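Local coordinates for alpha-1,2-mannosyltransferase (Ktr4), putative (Neosartorya fumigata, PDB 7BOP), which belongs to the GT-A clan of glycosyltransferases as a putative fungal alpha-1,2-mannosyltransferase of the Ktr type, modelled with guanosine-5'-diphosphate and manganese, at residues 46-51 / 211-216; 96-101 / 204-209; 283-288 / 334-339. One frame throughout, in Å; residues are numbered along the deposited sequence.

Contact 1 (46-51 / 211-216); sequences EGHLWR and MEDRNL
The indole of Trp-50 and the guanidinium of Arg-214 both meet the opposite segment at their edges. Asp-213 OD2 lies at the rim of the indole, 4° out of its plane, while His-48 NE2 sits over the centre of one indole face. At the guanidinium rim of Arg-214 stand the carbonyls of Glu-46 and His-48 together with two waters. Asp-213 ends helix 207-213 and Arg-214 is the first residue beyond it; the helix closes in a Schellman motif with Asn-215, at positive phi, as its C-prime residue, and the loop 46-51 runs past this end on the protein surface. Arg-214 NH2 donates to both Glu-46 O and His-48 O, each at 2.9 Å: to the first in the carbonyl plane and on a lone pair, to the second along an almost straight N-H line but from above that carbonyl plane. The chain of Arg-214 is extended from CG to NE, and chi4 of 76° turns CZ out of that line. Gly-47 passes between the two carbonyls, at backbone angles where a CB would press against the preceding carbonyl oxygen. One water links Arg-214 NE to Glu-46 O; the other lies near His-48 O, Asp-213 OD2 and Arg-214 NH1, and this last nitrogen also bonds Phe-210 O. Arg-209 makes a cation-pi contact with Trp-50. The indole and carboxylate planes are 58° apart, and Trp-50 NE1 donates to the syn lone pair of Asp-213 OD2 at 2.7 Å.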
loop_
_atom_site.group_PDB
_atom_site.type_symbol
_atom_site.label_atom_id
_atom_site.label_comp_id
_atom_site.label_asym_id
_atom_site.label_seq_id
_atom_site.Cartn_x
_atom_site.Cartn_y
_atom_site.Cartn_z
ATOM N N GLU A 46 18.434 11.884 3.359
ATOM C CA GLU A 46 19.731 12.433 2.968
ATOM C C GLU A 46 19.870 12.419 1.455
ATOM O O GLU A 46 19.093 11.772 0.758
ATOM C CB GLU A 46 20.868 11.642 3.619
ATOM C CG GLU A 46 20.843 11.692 5.139
ATOM C CD GLU A 46 22.176 11.331 5.783
ATOM O OE1 GLU A 46 22.988 10.616 5.148
ATOM O OE2 GLU A 46 22.411 11.764 6.936
ATOM N N GLY A 47 20.882 13.126 0.965
ATOM C CA GLY A 47 21.180 13.191 -0.462
ATOM C C GLY A 47 20.450 14.338 -1.137
ATOM O O GLY A 47 19.804 15.171 -0.483
ATOM N N HIS A 48 20.561 14.386 -2.456
ATOM C CA HIS A 48 19.965 15.462 -3.231
ATOM C C HIS A 48 18.435 15.308 -3.261
ATOM O O HIS A 48 17.916 14.201 -3.456
ATOM C CB HIS A 48 20.536 15.476 -4.653
ATOM C CG HIS A 48 19.885 16.483 -5.540
ATOM N ND1 HIS A 48 20.120 17.835 -5.420
ATOM C CD2 HIS A 48 18.967 16.344 -6.523
ATOM C CE1 HIS A 48 19.397 18.485 -6.314
ATOM N NE2 HIS A 48 18.688 17.604 -6.995
ATOM N N LEU A 49 17.728 16.415 -3.042
ATOM C CA LEU A 49 16.269 16.435 -3.096
ATOM C C LEU A 49 15.838 17.489 -4.106
ATOM O O LEU A 49 16.415 18.570 -4.163
ATOM C CB LEU A 49 15.685 16.747 -1.717
ATOM C CG LEU A 49 16.022 15.740 -0.604
ATOM C CD1 LEU A 49 15.555 16.239 0.758
ATOM C CD2 LEU A 49 15.438 14.371 -0.917
ATOM N N TRP A 50 14.822 17.166 -4.891
ATOM C CA TRP A 50 14.273 18.083 -5.884
ATOM C C TRP A 50 13.224 18.965 -5.226
ATOM O O TRP A 50 12.215 18.457 -4.723
ATOM C CB TRP A 50 13.693 17.293 -7.053
ATOM C CG TRP A 50 14.754 16.584 -7.808
ATOM C CD1 TRP A 50 15.207 15.311 -7.603
ATOM C CD2 TRP A 50 15.546 17.129 -8.862
ATOM N NE1 TRP A 50 16.218 15.018 -8.493
ATOM C CE2 TRP A 50 16.451 16.123 -9.271
ATOM C CE3 TRP A 50 15.575 18.373 -9.507
ATOM C CZ2 TRP A 50 17.388 16.325 -10.301
ATOM C CZ3 TRP A 50 16.500 18.577 -10.537
ATOM C CH2 TRP A 50 17.391 17.555 -10.925
ATOM N N ARG A 51 13.480 20.281 -5.221
ATOM C CA ARG A 51 12.621 21.288 -4.583
ATOM C C ARG A 51 11.728 22.017 -5.579
ATOM O O ARG A 51 12.128 22.256 -6.716
ATOM C CB ARG A 51 13.471 22.365 -3.899
ATOM C CG ARG A 51 14.565 21.864 -2.972
ATOM C CD ARG A 51 13.957 21.239 -1.750
ATOM N NE ARG A 51 14.961 20.854 -0.762
ATOM C CZ ARG A 51 14.669 20.256 0.389
ATOM N NH1 ARG A 51 13.400 19.966 0.687
ATOM N NH2 ARG A 51 15.643 19.940 1.240
ATOM N N MET A 211 12.534 8.640 -5.119
ATOM C CA MET A 211 12.511 7.200 -5.432
ATOM C C MET A 211 13.400 6.888 -6.639
ATOM O O MET A 211 14.232 5.978 -6.598
ATOM C CB MET A 211 11.103 6.697 -5.757
ATOM C CG MET A 211 10.057 6.863 -4.662
ATOM S SD MET A 211 10.176 5.637 -3.371
ATOM C CE MET A 211 9.678 4.142 -4.215
ATOM N N GLU A 212 13.204 7.647 -7.713
ATOM C CA GLU A 212 13.913 7.397 -8.961
ATOM C C GLU A 212 15.425 7.554 -8.850
ATOM O O GLU A 212 16.161 6.692 -9.327
ATOM C CB GLU A 212 13.369 8.287 -10.077
ATOM C CG GLU A 212 13.975 7.967 -11.429
ATOM C CD GLU A 212 13.206 8.572 -12.577
ATOM O OE1 GLU A 212 13.079 7.886 -13.609
ATOM O OE2 GLU A 212 12.740 9.715 -12.455
ATOM N N ASP A 213 15.879 8.622 -8.207
ATOM C CA ASP A 213 17.314 8.891 -8.073
ATOM C C ASP A 213 18.021 7.848 -7.234
ATOM O O ASP A 213 19.219 7.654 -7.406
ATOM C CB ASP A 213 17.577 10.261 -7.439
ATOM C CG ASP A 213 17.155 11.414 -8.333
ATOM O OD1 ASP A 213 16.877 11.167 -9.518
ATOM O OD2 ASP A 213 17.081 12.551 -7.826
ATOM N N ARG A 214 17.288 7.187 -6.331
ATOM C CA ARG A 214 17.865 6.122 -5.494
ATOM C C ARG A 214 17.496 4.699 -5.945
ATOM O O ARG A 214 17.789 3.729 -5.239
ATOM C CB ARG A 214 17.442 6.367 -4.044
ATOM C CG ARG A 214 18.095 7.589 -3.444
ATOM C CD ARG A 214 17.305 8.149 -2.274
ATOM N NE ARG A 214 17.847 9.435 -1.856
ATOM C CZ ARG A 214 17.669 10.588 -2.507
ATOM N NH1 ARG A 214 16.933 10.646 -3.618
ATOM N NH2 ARG A 214 18.215 11.701 -2.024
ATOM N N ASN A 215 16.872 4.578 -7.115
ATOM C CA ASN A 215 16.380 3.307 -7.659
ATOM C C ASN A 215 15.511 2.523 -6.665
ATOM O O ASN A 215 15.611 1.293 -6.555
ATOM C CB ASN A 215 17.554 2.469 -8.174
ATOM C CG ASN A 215 18.289 3.163 -9.305
ATOM O OD1 ASN A 215 17.695 3.468 -10.333
ATOM N ND2 ASN A 215 19.562 3.423 -9.121
ATOM N N LEU A 216 14.655 3.246 -5.947
ATOM C CA LEU A 216 13.798 2.618 -4.957
ATOM C C LEU A 216 12.606 1.946 -5.615
ATOM O O LEU A 216 12.101 2.382 -6.659
ATOM C CB LEU A 216 13.353 3.620 -3.890
ATOM C CG LEU A 216 14.489 4.306 -3.124
ATOM C CD1 LEU A 216 13.923 5.209 -2.041
ATOM C CD2 LEU A 216 15.500 3.336 -2.521
HETATM O O HOH W 1 18.745 9.001 0.870
HETATM O O HOH W 2 16.026 12.994 -5.166
#

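Contact 2 (96-101 / 204-209); sequences SKFNYP and DYDVFR
Tyr-100 OH donates to Asp-206 OD2 at 2.6 Å, using the syn lone pair of a carboxylate turned 70° from the phenol ring. Over one face of that ring lies Phe-208 CD2, in a T-shaped pair: the edge of Phe-208 points at the face of Tyr-100, with centroids 4.8 Å apart. Phe-98 sets its ring tip against the backbone of Tyr-205 and Asp-206, its CZ 3.3 Å from Tyr-205 C, and carries Asp-206 CA over one face, toward the rim. At the margin, Lys-97 NZ forms a salt bridge with Asp-204 OD1 at 3.0 Å, approached on the anti side and tilted out of the carboxylate plane; NZ also bonds Val-203 O, and Asp-204 OD2 pairs with Lys-354. Asp-206 is the N-cap of helix 207-213. Its CG is anti to the backbone N (chi1 -177°), and Asp-206 OD1 accepts from Arg-209 N at 3.2 Å, from above the carboxylate plane, and weakly from Phe-208 N. One carboxylate thus caps a helix and holds a tyrosine arriving just past the end of helix 80-98. Further out, Tyr-57 OH gives Asp-206 OD2 a second partner, Trp-94 NE1 bonds Tyr-205 O, and Ala-69 of strand 69-74 packs on both Tyr-100 and Phe-208.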
loop_
_atom_site.group_PDB
_atom_site.type_symbol
_atom_site.label_atom_id
_atom_site.label_comp_id
_atom_site.label_asym_id
_atom_site.label_seq_id
_atom_site.Cartn_x
_atom_site.Cartn_y
_atom_site.Cartn_z
ATOM N N SER A 96 0.256 20.640 -4.432
ATOM C CA SER A 96 0.080 22.021 -4.911
ATOM C C SER A 96 1.406 22.616 -5.373
ATOM O O SER A 96 1.410 23.526 -6.184
ATOM C CB SER A 96 -0.560 22.914 -3.860
ATOM O OG SER A 96 0.275 23.032 -2.744
ATOM N N LYS A 97 2.523 22.084 -4.867
ATOM C CA LYS A 97 3.855 22.538 -5.257
ATOM C C LYS A 97 4.428 21.770 -6.450
ATOM O O LYS A 97 5.168 22.329 -7.257
ATOM C CB LYS A 97 4.814 22.423 -4.069
ATOM C CG LYS A 97 4.370 23.197 -2.836
ATOM C CD LYS A 97 5.159 22.791 -1.600
ATOM C CE LYS A 97 4.789 21.386 -1.112
ATOM N NZ LYS A 97 4.915 21.272 0.362
ATOM N N PHE A 98 4.122 20.479 -6.548
ATOM C CA PHE A 98 4.736 19.625 -7.564
ATOM C C PHE A 98 3.827 19.332 -8.755
ATOM O O PHE A 98 4.320 19.101 -9.859
ATOM C CB PHE A 98 5.270 18.351 -6.890
ATOM C CG PHE A 98 6.369 18.634 -5.915
ATOM C CD1 PHE A 98 7.635 18.970 -6.369
ATOM C CD2 PHE A 98 6.133 18.624 -4.543
ATOM C CE1 PHE A 98 8.656 19.258 -5.488
ATOM C CE2 PHE A 98 7.150 18.916 -3.655
ATOM C CZ PHE A 98 8.414 19.230 -4.125
ATOM N N ASN A 99 2.511 19.342 -8.529
ATOM C CA ASN A 99 1.509 19.253 -9.591
ATOM C C ASN A 99 1.616 18.013 -10.475
ATOM O O ASN A 99 1.534 18.096 -11.706
ATOM C CB ASN A 99 1.522 20.535 -10.433
ATOM C CG ASN A 99 1.200 21.749 -9.607
ATOM O OD1 ASN A 99 0.081 21.894 -9.129
ATOM N ND2 ASN A 99 2.176 22.611 -9.409
ATOM N N TYR A 100 1.812 16.858 -9.836
ATOM C CA TYR A 100 1.720 15.588 -10.537
ATOM C C TYR A 100 0.245 15.289 -10.858
ATOM O O TYR A 100 -0.656 15.708 -10.118
ATOM C CB TYR A 100 2.371 14.462 -9.710
ATOM C CG TYR A 100 3.859 14.383 -9.878
ATOM C CD1 TYR A 100 4.412 13.620 -10.904
ATOM C CD2 TYR A 100 4.726 15.079 -9.032
ATOM C CE1 TYR A 100 5.780 13.540 -11.075
ATOM C CE2 TYR A 100 6.099 15.009 -9.202
ATOM C CZ TYR A 100 6.620 14.231 -10.223
ATOM O OH TYR A 100 7.967 14.139 -10.396
ATOM N N PRO A 101 -0.014 14.588 -11.969
ATOM C CA PRO A 101 -1.401 14.302 -12.346
ATOM C C PRO A 101 -2.081 13.267 -11.445
ATOM O O PRO A 101 -1.399 12.426 -10.838
ATOM C CB PRO A 101 -1.268 13.737 -13.752
ATOM C CG PRO A 101 0.074 13.096 -13.765
ATOM C CD PRO A 101 0.946 13.919 -12.869
ATOM N N ASP A 204 8.435 18.755 1.311
ATOM C CA ASP A 204 9.032 19.801 0.481
ATOM C C ASP A 204 10.046 19.292 -0.537
ATOM O O ASP A 204 10.897 20.050 -0.989
ATOM C CB ASP A 204 9.653 20.862 1.402
ATOM C CG ASP A 204 8.605 21.631 2.175
ATOM O OD1 ASP A 204 7.584 21.990 1.571
ATOM O OD2 ASP A 204 8.793 21.861 3.378
ATOM N N TYR A 205 9.951 18.012 -0.892
ATOM C CA TYR A 205 10.744 17.439 -1.972
ATOM C C TYR A 205 9.867 16.541 -2.833
ATOM O O TYR A 205 8.811 16.057 -2.392
ATOM C CB TYR A 205 11.965 16.683 -1.426
ATOM C CG TYR A 205 11.619 15.495 -0.542
ATOM C CD1 TYR A 205 11.340 15.666 0.822
ATOM C CD2 TYR A 205 11.549 14.207 -1.072
ATOM C CE1 TYR A 205 11.006 14.574 1.637
ATOM C CE2 TYR A 205 11.215 13.112 -0.268
ATOM C CZ TYR A 205 10.939 13.304 1.090
ATOM O OH TYR A 205 10.607 12.212 1.878
ATOM N N ASP A 206 10.313 16.324 -4.065
ATOM C CA ASP A 206 9.608 15.492 -5.016
ATOM C C ASP A 206 9.837 14.011 -4.645
ATOM O O ASP A 206 10.909 13.461 -4.898
ATOM C CB ASP A 206 10.106 15.801 -6.430
ATOM C CG ASP A 206 9.370 15.036 -7.504
ATOM O OD1 ASP A 206 8.769 13.977 -7.196
ATOM O OD2 ASP A 206 9.410 15.485 -8.684
ATOM N N VAL A 207 8.820 13.381 -4.060
ATOM C CA VAL A 207 8.966 12.006 -3.552
ATOM C C VAL A 207 9.199 11.019 -4.681
ATOM O O VAL A 207 9.883 10.019 -4.494
ATOM C CB VAL A 207 7.769 11.538 -2.686
ATOM C CG1 VAL A 207 7.566 12.472 -1.497
ATOM C CG2 VAL A 207 6.494 11.398 -3.502
ATOM N N PHE A 208 8.648 11.304 -5.858
ATOM C CA PHE A 208 8.827 10.415 -7.000
ATOM C C PHE A 208 10.269 10.406 -7.487
ATOM O O PHE A 208 10.838 9.338 -7.726
ATOM C CB PHE A 208 7.882 10.782 -8.148
ATOM C CG PHE A 208 6.441 10.476 -7.882
ATOM C CD1 PHE A 208 6.031 9.180 -7.547
ATOM C CD2 PHE A 208 5.467 11.463 -8.022
ATOM C CE1 PHE A 208 4.689 8.887 -7.341
ATOM C CE2 PHE A 208 4.119 11.169 -7.815
ATOM C CZ PHE A 208 3.729 9.877 -7.480
ATOM N N ARG A 209 10.873 11.581 -7.605
ATOM C CA ARG A 209 12.272 11.666 -8.016
ATOM C C ARG A 209 13.228 11.270 -6.896
ATOM O O ARG A 209 14.328 10.806 -7.168
ATOM C CB ARG A 209 12.588 13.046 -8.572
ATOM C CG ARG A 209 11.774 13.323 -9.827
ATOM C CD ARG A 209 12.245 14.569 -10.550
ATOM N NE ARG A 209 13.565 14.388 -11.162
ATOM C CZ ARG A 209 14.215 15.320 -11.874
ATOM N NH1 ARG A 209 13.683 16.527 -12.071
ATOM N NH2 ARG A 209 15.413 15.041 -12.382
#

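Contact 3 (283-288 / 334-339); sequences FEIGDL and HWFRDI
Ile-285 lays its CD1 methyl over one face of the Phe-336 ring, a CH-pi contact with CD1 4.2 Å from the ring centroid of Phe-336 and 24° off the normal. This is core packing in the GT-A fold, between strand 284-287 of the mixed central sheet and the turn that follows strand 333-335; these two strands flank strand 218-224, which pairs with both. Four buried apolar side chains make the whole contact. In Ile-285, CG1 is anti to the carbonyl carbon and chi2 of 171° places CD1 anti to CA, an extended branch whose methyl CD1 lies 3.8 Å from Phe-336 CE2. It stands toward the rim of the ring rather than over its middle. The opposite face of Phe-336 is occupied by His-334 CD2, over its centre, so the ring is held between His-334, two residues earlier in its own segment, and Ile-285 of strand 284-287. Phe-336 is the centre of an inverse gamma turn and also opens a type I beta turn ending at Ile-339; both side chains set out toward segment 283-288. Ile-339 repeats the extended conformation of Ile-285, and the two reach toward each other tip to tip, their CD1 methyls 4.1 Å apart. Phe-283 has CG anti to the backbone N (chi1 171°), unlike Phe-336, and approaches ring-edge first: Phe-336 CD2 and Ile-339 CD1 both lie near its plane. Val-207 and Met-211 of helix 207-213 pack on Ile-285, and Met-211 also on Phe-336. The side chain of Phe-283 lies about 10 Å from both manganese and guanosine-5'-diphosphate. Its ring crosses the side chain of Ile-339 at about a right angle, with Phe-283 CZ 3.9 Å from Ile-339 CD1.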
loop_
_atom_site.group_PDB
_atom_site.type_symbol
_atom_site.label_atom_id
_atom_site.label_comp_id
_atom_site.label_asym_id
_atom_site.label_seq_id
_atom_site.Cartn_x
_atom_site.Cartn_y
_atom_site.Cartn_z
ATOM N N PHE A 283 -1.856 3.187 1.462
ATOM C CA PHE A 283 -0.768 4.082 1.048
ATOM C C PHE A 283 0.309 3.250 0.371
ATOM O O PHE A 283 0.773 2.258 0.956
ATOM C CB PHE A 283 -0.135 4.776 2.270
ATOM C CG PHE A 283 1.123 5.557 1.950
ATOM C CD1 PHE A 283 2.361 4.919 1.851
ATOM C CD2 PHE A 283 1.068 6.930 1.732
ATOM C CE1 PHE A 283 3.510 5.624 1.540
ATOM C CE2 PHE A 283 2.221 7.644 1.424
ATOM C CZ PHE A 283 3.442 6.990 1.326
ATOM N N GLU A 284 0.737 3.667 -0.821
ATOM C CA GLU A 284 1.896 3.080 -1.500
ATOM C C GLU A 284 2.507 4.117 -2.412
ATOM O O GLU A 284 1.772 4.842 -3.093
ATOM C CB GLU A 284 1.518 1.887 -2.385
ATOM C CG GLU A 284 0.992 0.677 -1.652
ATOM C CD GLU A 284 0.896 -0.569 -2.520
ATOM O OE1 GLU A 284 1.091 -1.673 -1.960
ATOM O OE2 GLU A 284 0.644 -0.464 -3.750
ATOM N N ILE A 285 3.834 4.181 -2.421
ATOM C CA ILE A 285 4.575 4.844 -3.491
ATOM C C ILE A 285 5.466 3.763 -4.079
ATOM O O ILE A 285 6.308 3.214 -3.373
ATOM C CB ILE A 285 5.382 6.046 -2.990
ATOM C CG1 ILE A 285 4.433 7.114 -2.418
ATOM C CG2 ILE A 285 6.218 6.623 -4.133
ATOM C CD1 ILE A 285 5.113 8.263 -1.696
ATOM N N GLY A 286 5.273 3.432 -5.356
ATOM C CA GLY A 286 5.935 2.261 -5.914
ATOM C C GLY A 286 6.419 2.381 -7.340
ATOM O O GLY A 286 5.970 3.244 -8.092
ATOM N N ASP A 287 7.326 1.475 -7.683
ATOM C CA ASP A 287 7.868 1.308 -9.030
ATOM C C ASP A 287 7.010 0.277 -9.761
ATOM O O ASP A 287 7.088 -0.929 -9.482
ATOM C CB ASP A 287 9.330 0.844 -8.897
ATOM C CG ASP A 287 10.047 0.685 -10.236
ATOM O OD1 ASP A 287 9.405 0.711 -11.303
ATOM O OD2 ASP A 287 11.280 0.520 -10.192
ATOM N N LEU A 288 6.180 0.754 -10.686
ATOM C CA LEU A 288 5.340 -0.105 -11.518
ATOM C C LEU A 288 6.131 -1.193 -12.232
ATOM O O LEU A 288 5.613 -2.291 -12.408
ATOM C CB LEU A 288 4.575 0.708 -12.575
ATOM C CG LEU A 288 3.545 1.707 -12.049
ATOM C CD1 LEU A 288 3.179 2.748 -13.113
ATOM C CD2 LEU A 288 2.311 0.985 -11.542
ATOM N N HIS A 334 11.501 1.556 1.310
ATOM C CA HIS A 334 11.732 2.727 2.149
ATOM C C HIS A 334 10.534 3.028 3.048
ATOM O O HIS A 334 9.388 3.008 2.600
ATOM C CB HIS A 334 12.048 3.941 1.258
ATOM C CG HIS A 334 12.149 5.240 2.001
ATOM N ND1 HIS A 334 13.141 5.504 2.917
ATOM C CD2 HIS A 334 11.394 6.364 1.935
ATOM C CE1 HIS A 334 12.990 6.726 3.394
ATOM N NE2 HIS A 334 11.933 7.266 2.814
ATOM N N TRP A 335 10.810 3.272 4.322
ATOM C CA TRP A 335 9.784 3.782 5.248
ATOM C C TRP A 335 9.716 5.302 5.122
ATOM O O TRP A 335 10.647 6.004 5.519
ATOM C CB TRP A 335 10.131 3.401 6.682
ATOM C CG TRP A 335 9.156 3.886 7.711
ATOM C CD1 TRP A 335 7.810 3.990 7.579
ATOM C CD2 TRP A 335 9.459 4.288 9.045
ATOM N NE1 TRP A 335 7.250 4.456 8.741
ATOM C CE2 TRP A 335 8.239 4.638 9.664
ATOM C CE3 TRP A 335 10.647 4.386 9.784
ATOM C CZ2 TRP A 335 8.173 5.095 10.976
ATOM C CZ3 TRP A 335 10.579 4.843 11.091
ATOM C CH2 TRP A 335 9.352 5.193 11.674
ATOM N N PHE A 336 8.607 5.801 4.590
ATOM C CA PHE A 336 8.364 7.243 4.479
ATOM C C PHE A 336 7.889 7.766 5.827
ATOM O O PHE A 336 6.751 8.193 5.979
ATOM C CB PHE A 336 7.333 7.555 3.376
ATOM C CG PHE A 336 7.930 7.694 2.016
ATOM C CD1 PHE A 336 8.658 8.831 1.684
ATOM C CD2 PHE A 336 7.785 6.697 1.072
ATOM C CE1 PHE A 336 9.210 8.973 0.411
ATOM C CE2 PHE A 336 8.345 6.831 -0.193
ATOM C CZ PHE A 336 9.054 7.965 -0.517
ATOM N N ARG A 337 8.794 7.763 6.797
ATOM C CA ARG A 337 8.486 8.191 8.155
ATOM C C ARG A 337 8.039 9.649 8.221
ATOM O O ARG A 337 7.244 10.002 9.082
ATOM C CB ARG A 337 9.681 7.976 9.084
ATOM C CG ARG A 337 10.920 8.817 8.786
ATOM C CD ARG A 337 12.188 8.014 9.038
ATOM N NE ARG A 337 12.555 8.011 10.423
ATOM C CZ ARG A 337 13.361 7.135 11.031
ATOM N NH1 ARG A 337 13.930 6.089 10.420
ATOM N NH2 ARG A 337 13.579 7.324 12.313
ATOM N N ASP A 338 8.525 10.462 7.284
ATOM C CA ASP A 338 8.204 11.891 7.221
ATOM C C ASP A 338 6.869 12.247 6.573
ATOM O O ASP A 338 6.486 13.424 6.589
ATOM C CB ASP A 338 9.340 12.670 6.530
ATOM C CG ASP A 338 9.671 12.147 5.127
ATOM O OD1 ASP A 338 9.609 10.916 4.900
ATOM O OD2 ASP A 338 10.028 12.964 4.259
ATOM N N ILE A 339 6.156 11.269 6.006
ATOM C CA ILE A 339 4.805 11.499 5.484
ATOM C C ILE A 339 3.803 11.133 6.574
ATOM O O ILE A 339 3.532 9.956 6.816
ATOM C CB ILE A 339 4.524 10.718 4.189
ATOM C CG1 ILE A 339 5.537 11.123 3.113
ATOM C CG2 ILE A 339 3.097 10.983 3.715
ATOM C CD1 ILE A 339 5.412 10.354 1.811
#

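Overall arrangement
From the N terminus, the loop at 46-51 comes first and meets 211-216 about 160 residues later, where contact 1 closes its loop. Contact 2, between 96-101 and 204-209, is nested inside it. Contact 3 opens later and closes in series, with a largely helical connection between 283-288 and 334-339. Helix 207-213 is the common element: its start is used by contact 2 and its end by contact 1, while Phe-208 also touches Ile-285 of contact 3. Trp-50 O probably bonds Asp-206 N, and Tyr-205 OH probably bonds Asp-338 OD2. Helix 207-213 and the residues leading into it join the N-terminal loop, helix 80-98 and the central sheet.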